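PDB 2B1X: naphthalene dioxygenase large subunit from Rhodococcus sp., which forms the large subunit of a Rieske non-haem iron oxygenase, housing a [2Fe-2S] cluster in one domain and a mononuclear iron site in another. Local coordinates for residues R324-L329 with M334-F339; K152-G157 with P300-G305. All blocks are in the same frame, centred on the assembly; numbering follows the deposited sequence.

Interaction 1: R324-L329 with M334-F339; sequences RLWHPL and MEVMSF
Met-334 lies alongside Trp-326 on one face of a beta hairpin, the two side chains pointing the same way. With CG lodged between the backbone N and the carbonyl carbon (chi1 69°), its thioether bends back toward the indole, and SD comes within 3.7 Å of Trp-326 CE3. The sulfur sits obliquely to the six-membered ring in a Met-aromatic contact. Val-336 adds both its methyls to the same end of the indole, CG1 lying 3.9 Å from Trp-326 CZ3.

Further along this face, Arg-324 lays its CG over the Trp-326 ring, 3.6 Å above the plane and offset toward the rim. Its NH2 makes a weak, bent bond of 2.9 Å to Ser-338 OG (127° at the hydrogen). The guanidinium's stronger partner is Glu-369, which pairs with NH1, while Tyr-358 also bonds Ser-338 OG.

Leu-325 faces the other way. Two backbone hydrogen bonds join it to Met-337, Leu-325 N to Met-337 O at 2.9 Å and Met-337 N to Leu-325 O at 3.1 Å, and Leu-325 CD1 meets the edge of the Phe-339 ring. His-327 and Glu-335 form the next hydrogen-bonded pair.

Four backbone bonds therefore fix the register of strands 318-330 and 333-343, neighbours in the catalytic domain's large antiparallel sheet. One face carries a sulfur-aromatic patch beside buried Arg-324; the other is mixed, apolar round Leu-325, Met-337 and Phe-339 and charged at Glu-335, whose salt-bridge partner is Arg-196.

Interaction 2: K152-G157 with P300-G305; sequences KGLIFG and PNLSIG
A single methyl, CD2 of Leu-302, reaches both Phe-156 and Leu-154 from one sheet to the other, joining segments 152-157 and 300-305, whose nearest CA atoms, those of Phe-156 and Leu-302, are 10.2 Å apart. Leu-302 extends its CG anti to the backbone N (chi1 166°), and that pose carries CD2 over toward strand 154-158. The methyl lies 4.0 Å from Phe-156 CZ, so the phenyl takes part through its far, para end. It meets the ring obliquely, the two side chains crossing at about a right angle.

Phe-156 CG lies beside the backbone N, anti to the carbonyl carbon, with the ring turned nearly perpendicular to the CA-CB-CG plane (chi2 81°), which brings CZ in next to the leucine. Leu-154, two residues back on the same side of its strand, uses one branch alone: its CD2 approaches Leu-302 CD2, methyl to methyl, at 4.3 Å. Its first torsion, -90°, is displaced from the usual staggered value.

Phe-48 of the neighbouring strand 47-51 touches both leucines, Leu-323 packs on Leu-154, and Leu-181 of helix 174-181 joins it from outside the sheets. Through Leu-154, Phe-156, Phe-48, Leu-302 and Leu-323 the three-stranded sheet that includes strand 154-158 leans on the large antiparallel sheet of the catalytic domain.

With dispersion and the exclusion of water as its chemistry, the contact is small and non-directional, and sets no backbone register between the segments.

Both contacts are buried, and they meet in the large antiparallel sheet, where strands 302-309 and 318-330 are neighbours. Interaction 1 works within that sheet, joining sequence-adjacent strands of a hairpin through a backbone ladder and broad side-chain burial. Interaction 2 works between sheets, joining segments 143 residues apart through a few apolar carbons. The two are stitched together directly: Arg-324 O and Ser-303 N lie 2.9 Å apart, a probable hydrogen bond, as is that from Trp-326 NE1 to Ser-303 OG. Leu-302 itself spans them, its CD1 packing near Arg-324 O while its other methyl serves interaction 2. Directional bonding thus belongs to the sheet, and apolar packing to the junction with the neighbouring three-stranded sheet.

Interaction 1: R324-L329 with M334-F339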
loop_
_atom_site.group_PDB
_atom_site.type_symbol
_atom_site.label_atom_id
_atom_site.label_comp_id
_atom_site.label_asym_id
_atom_site.label_seq_id
_atom_site.Cartn_x
_atom_site.Cartn_y
_atom_site.Cartn_z
ATOM N N ARG A 324 25.570 11.620 -0.599
ATOM C CA ARG A 324 24.255 11.003 -0.517
ATOM C C ARG A 324 24.070 10.000 -1.662
ATOM O O ARG A 324 24.582 10.218 -2.761
ATOM C CB ARG A 324 23.151 12.085 -0.546
ATOM C CG ARG A 324 23.353 13.150 -1.647
ATOM C CD ARG A 324 24.064 14.441 -1.160
ATOM N NE ARG A 324 23.490 14.838 0.121
ATOM C CZ ARG A 324 22.288 15.391 0.259
ATOM N NH1 ARG A 324 21.564 15.704 -0.831
ATOM N NH2 ARG A 324 21.832 15.652 1.480
ATOM N N LEU A 325 23.355 8.912 -1.372
ATOM C CA LEU A 325 22.853 7.970 -2.347
ATOM C C LEU A 325 21.414 8.250 -2.734
ATOM O O LEU A 325 20.528 8.486 -1.880
ATOM C CB LEU A 325 22.940 6.546 -1.805
ATOM C CG LEU A 325 24.375 5.970 -1.752
ATOM C CD1 LEU A 325 24.431 4.764 -0.830
ATOM C CD2 LEU A 325 24.870 5.624 -3.193
ATOM N N TRP A 326 21.161 8.214 -4.032
ATOM C CA TRP A 326 19.791 8.239 -4.496
ATOM C C TRP A 326 19.512 6.777 -4.791
ATOM O O TRP A 326 19.756 6.301 -5.895
ATOM C CB TRP A 326 19.625 9.134 -5.739
ATOM C CG TRP A 326 20.309 10.429 -5.623
ATOM C CD1 TRP A 326 21.448 10.852 -6.308
ATOM C CD2 TRP A 326 19.943 11.505 -4.750
ATOM N NE1 TRP A 326 21.773 12.125 -5.909
ATOM C CE2 TRP A 326 20.857 12.557 -4.974
ATOM C CE3 TRP A 326 18.901 11.698 -3.810
ATOM C CZ2 TRP A 326 20.797 13.771 -4.282
ATOM C CZ3 TRP A 326 18.837 12.936 -3.127
ATOM C CH2 TRP A 326 19.802 13.954 -3.376
ATOM N N HIS A 327 19.045 6.057 -3.776
ATOM C CA HIS A 327 18.886 4.611 -3.936
ATOM C C HIS A 327 17.611 4.215 -4.716
ATOM O O HIS A 327 16.515 4.541 -4.299
ATOM C CB HIS A 327 18.950 3.878 -2.586
ATOM C CG HIS A 327 18.958 2.407 -2.748
ATOM N ND1 HIS A 327 17.915 1.609 -2.316
ATOM C CD2 HIS A 327 19.832 1.591 -3.381
ATOM C CE1 HIS A 327 18.172 0.354 -2.637
ATOM N NE2 HIS A 327 19.313 0.321 -3.307
ATOM N N PRO A 328 17.743 3.497 -5.832
ATOM C CA PRO A 328 16.563 3.140 -6.639
ATOM C C PRO A 328 15.627 2.058 -6.041
ATOM O O PRO A 328 16.028 0.882 -5.805
ATOM C CB PRO A 328 17.179 2.617 -7.951
ATOM C CG PRO A 328 18.472 2.010 -7.528
ATOM C CD PRO A 328 18.999 2.967 -6.419
ATOM N N LEU A 329 14.367 2.433 -5.863
ATOM C CA LEU A 329 13.385 1.521 -5.258
ATOM C C LEU A 329 12.365 1.085 -6.328
ATOM O O LEU A 329 11.823 -0.016 -6.270
ATOM C CB LEU A 329 12.686 2.206 -4.084
ATOM C CG LEU A 329 13.443 2.309 -2.764
ATOM C CD1 LEU A 329 12.533 2.933 -1.694
ATOM C CD2 LEU A 329 13.934 0.910 -2.319
ATOM N N MET A 334 12.406 6.368 -4.513
ATOM C CA MET A 334 13.791 6.162 -4.146
ATOM C C MET A 334 13.955 6.268 -2.638
ATOM O O MET A 334 13.069 6.802 -1.960
ATOM C CB MET A 334 14.682 7.162 -4.904
ATOM C CG MET A 334 14.487 8.643 -4.440
ATOM S SD MET A 334 15.943 9.659 -4.844
ATOM C CE MET A 334 15.134 11.213 -5.244
ATOM N N GLU A 335 15.081 5.777 -2.122
ATOM C CA GLU A 335 15.432 5.973 -0.704
ATOM C C GLU A 335 16.695 6.821 -0.703
ATOM O O GLU A 335 17.678 6.436 -1.336
ATOM C CB GLU A 335 15.671 4.632 0.008
ATOM C CG GLU A 335 16.085 4.706 1.492
ATOM C CD GLU A 335 16.146 3.328 2.168
ATOM O OE1 GLU A 335 15.589 2.342 1.635
ATOM O OE2 GLU A 335 16.739 3.199 3.244
ATOM N N VAL A 336 16.634 7.997 -0.083
ATOM C CA VAL A 336 17.813 8.828 0.063
ATOM C C VAL A 336 18.581 8.283 1.259
ATOM O O VAL A 336 17.963 7.886 2.258
ATOM C CB VAL A 336 17.481 10.308 0.302
ATOM C CG1 VAL A 336 18.798 11.180 0.348
ATOM C CG2 VAL A 336 16.519 10.839 -0.764
ATOM N N MET A 337 19.899 8.177 1.107
ATOM C CA MET A 337 20.818 7.954 2.260
ATOM C C MET A 337 21.760 9.138 2.313
ATOM O O MET A 337 22.656 9.235 1.471
ATOM C CB MET A 337 21.596 6.636 2.117
ATOM C CG MET A 337 20.634 5.457 1.717
ATOM S SD MET A 337 21.332 3.852 2.078
ATOM C CE MET A 337 20.094 2.753 1.290
ATOM N N SER A 338 21.583 10.021 3.304
ATOM C CA SER A 338 22.361 11.258 3.375
ATOM C C SER A 338 23.368 11.221 4.532
ATOM O O SER A 338 22.993 11.111 5.697
ATOM C CB SER A 338 21.449 12.471 3.522
ATOM O OG SER A 338 22.248 13.640 3.551
ATOM N N PHE A 339 24.643 11.267 4.175
ATOM C CA PHE A 339 25.745 11.153 5.144
ATOM C C PHE A 339 26.329 12.529 5.406
ATOM O O PHE A 339 26.486 13.326 4.478
ATOM C CB PHE A 339 26.855 10.273 4.554
ATOM C CG PHE A 339 26.440 8.857 4.204
ATOM C CD1 PHE A 339 25.779 8.563 3.005
ATOM C CD2 PHE A 339 26.786 7.794 5.059
ATOM C CE1 PHE A 339 25.425 7.231 2.667
ATOM C CE2 PHE A 339 26.483 6.473 4.741
ATOM C CZ PHE A 339 25.779 6.171 3.545
#

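Interaction 2: K152-G157 with P300-G305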
loop_
_atom_site.group_PDB
_atom_site.type_symbol
_atom_site.label_atom_id
_atom_site.label_comp_id
_atom_site.label_asym_id
_atom_site.label_seq_id
_atom_site.Cartn_x
_atom_site.Cartn_y
_atom_site.Cartn_z
ATOM N N LYS A 152 40.126 6.591 -1.595
ATOM C CA LYS A 152 40.212 7.549 -0.488
ATOM C C LYS A 152 39.113 7.420 0.573
ATOM O O LYS A 152 38.480 8.431 0.931
ATOM C CB LYS A 152 40.271 8.996 -1.016
ATOM C CG LYS A 152 41.372 9.263 -2.052
ATOM C CD LYS A 152 42.660 9.682 -1.423
ATOM C CE LYS A 152 43.845 9.461 -2.362
ATOM N NZ LYS A 152 44.223 10.668 -3.102
ATOM N N GLY A 153 38.896 6.205 1.079
ATOM C CA GLY A 153 37.875 5.942 2.100
ATOM C C GLY A 153 36.474 5.536 1.616
ATOM O O GLY A 153 35.690 4.982 2.379
ATOM N N LEU A 154 36.189 5.791 0.346
ATOM C CA LEU A 154 34.916 5.473 -0.281
ATOM C C LEU A 154 34.908 4.039 -0.844
ATOM O O LEU A 154 35.633 3.719 -1.806
ATOM C CB LEU A 154 34.643 6.485 -1.410
ATOM C CG LEU A 154 33.888 7.806 -1.169
ATOM C CD1 LEU A 154 34.332 8.535 0.050
ATOM C CD2 LEU A 154 33.989 8.726 -2.404
ATOM N N ILE A 155 34.084 3.184 -0.243
ATOM C CA ILE A 155 33.910 1.800 -0.714
ATOM C C ILE A 155 32.825 1.696 -1.783
ATOM O O ILE A 155 31.655 2.000 -1.528
ATOM C CB ILE A 155 33.598 0.852 0.469
ATOM C CG1 ILE A 155 34.660 1.040 1.576
ATOM C CG2 ILE A 155 33.508 -0.622 -0.032
ATOM C CD1 ILE A 155 34.234 0.500 2.956
ATOM N N PHE A 156 33.228 1.259 -2.972
ATOM C CA PHE A 156 32.302 0.997 -4.071
ATOM C C PHE A 156 32.267 -0.481 -4.417
ATOM O O PHE A 156 33.272 -1.197 -4.232
ATOM C CB PHE A 156 32.752 1.706 -5.342
ATOM C CG PHE A 156 32.643 3.190 -5.301
ATOM C CD1 PHE A 156 33.633 3.959 -4.665
ATOM C CD2 PHE A 156 31.632 3.838 -6.013
ATOM C CE1 PHE A 156 33.569 5.339 -4.683
ATOM C CE2 PHE A 156 31.554 5.224 -6.033
ATOM C CZ PHE A 156 32.528 5.987 -5.355
ATOM N N GLY A 157 31.136 -0.911 -4.982
ATOM C CA GLY A 157 31.024 -2.244 -5.530
ATOM C C GLY A 157 30.396 -2.259 -6.895
ATOM O O GLY A 157 29.627 -1.345 -7.290
ATOM N N PRO A 300 26.667 6.108 -11.022
ATOM C CA PRO A 300 25.335 6.690 -11.278
ATOM C C PRO A 300 24.724 7.578 -10.186
ATOM O O PRO A 300 24.164 8.630 -10.555
ATOM C CB PRO A 300 24.441 5.457 -11.495
ATOM C CG PRO A 300 25.163 4.324 -10.709
ATOM C CD PRO A 300 26.604 4.694 -10.582
ATOM N N ASN A 301 24.781 7.181 -8.917
ATOM C CA ASN A 301 23.789 7.702 -7.951
ATOM C C ASN A 301 24.406 8.150 -6.619
ATOM O O ASN A 301 23.729 8.161 -5.598
ATOM C CB ASN A 301 22.669 6.669 -7.702
ATOM C CG ASN A 301 23.162 5.445 -6.909
ATOM O OD1 ASN A 301 24.327 5.079 -7.000
ATOM N ND2 ASN A 301 22.285 4.841 -6.115
ATOM N N LEU A 302 25.691 8.514 -6.629
ATOM C CA LEU A 302 26.329 9.117 -5.466
ATOM C C LEU A 302 26.535 10.594 -5.756
ATOM O O LEU A 302 27.209 10.936 -6.731
ATOM C CB LEU A 302 27.701 8.468 -5.157
ATOM C CG LEU A 302 28.593 9.284 -4.160
ATOM C CD1 LEU A 302 27.950 9.248 -2.784
ATOM C CD2 LEU A 302 30.018 8.786 -4.103
ATOM N N SER A 303 25.973 11.469 -4.918
ATOM C CA SER A 303 26.189 12.904 -5.108
ATOM C C SER A 303 26.906 13.497 -3.892
ATOM O O SER A 303 26.845 12.940 -2.795
ATOM C CB SER A 303 24.875 13.664 -5.369
ATOM O OG SER A 303 24.223 13.240 -6.575
ATOM N N ILE A 304 27.600 14.606 -4.140
ATOM C CA ILE A 304 28.424 15.286 -3.166
ATOM C C ILE A 304 27.939 16.713 -3.078
ATOM O O ILE A 304 27.694 17.355 -4.121
ATOM C CB ILE A 304 29.898 15.244 -3.646
ATOM C CG1 ILE A 304 30.374 13.773 -3.672
ATOM C CG2 ILE A 304 30.796 16.126 -2.784
ATOM C CD1 ILE A 304 31.755 13.551 -4.283
ATOM N N GLY A 305 27.806 17.217 -1.857
ATOM C CA GLY A 305 27.666 18.648 -1.637
ATOM C C GLY A 305 28.648 19.159 -0.603
ATOM O O GLY A 305 28.646 18.666 0.523
#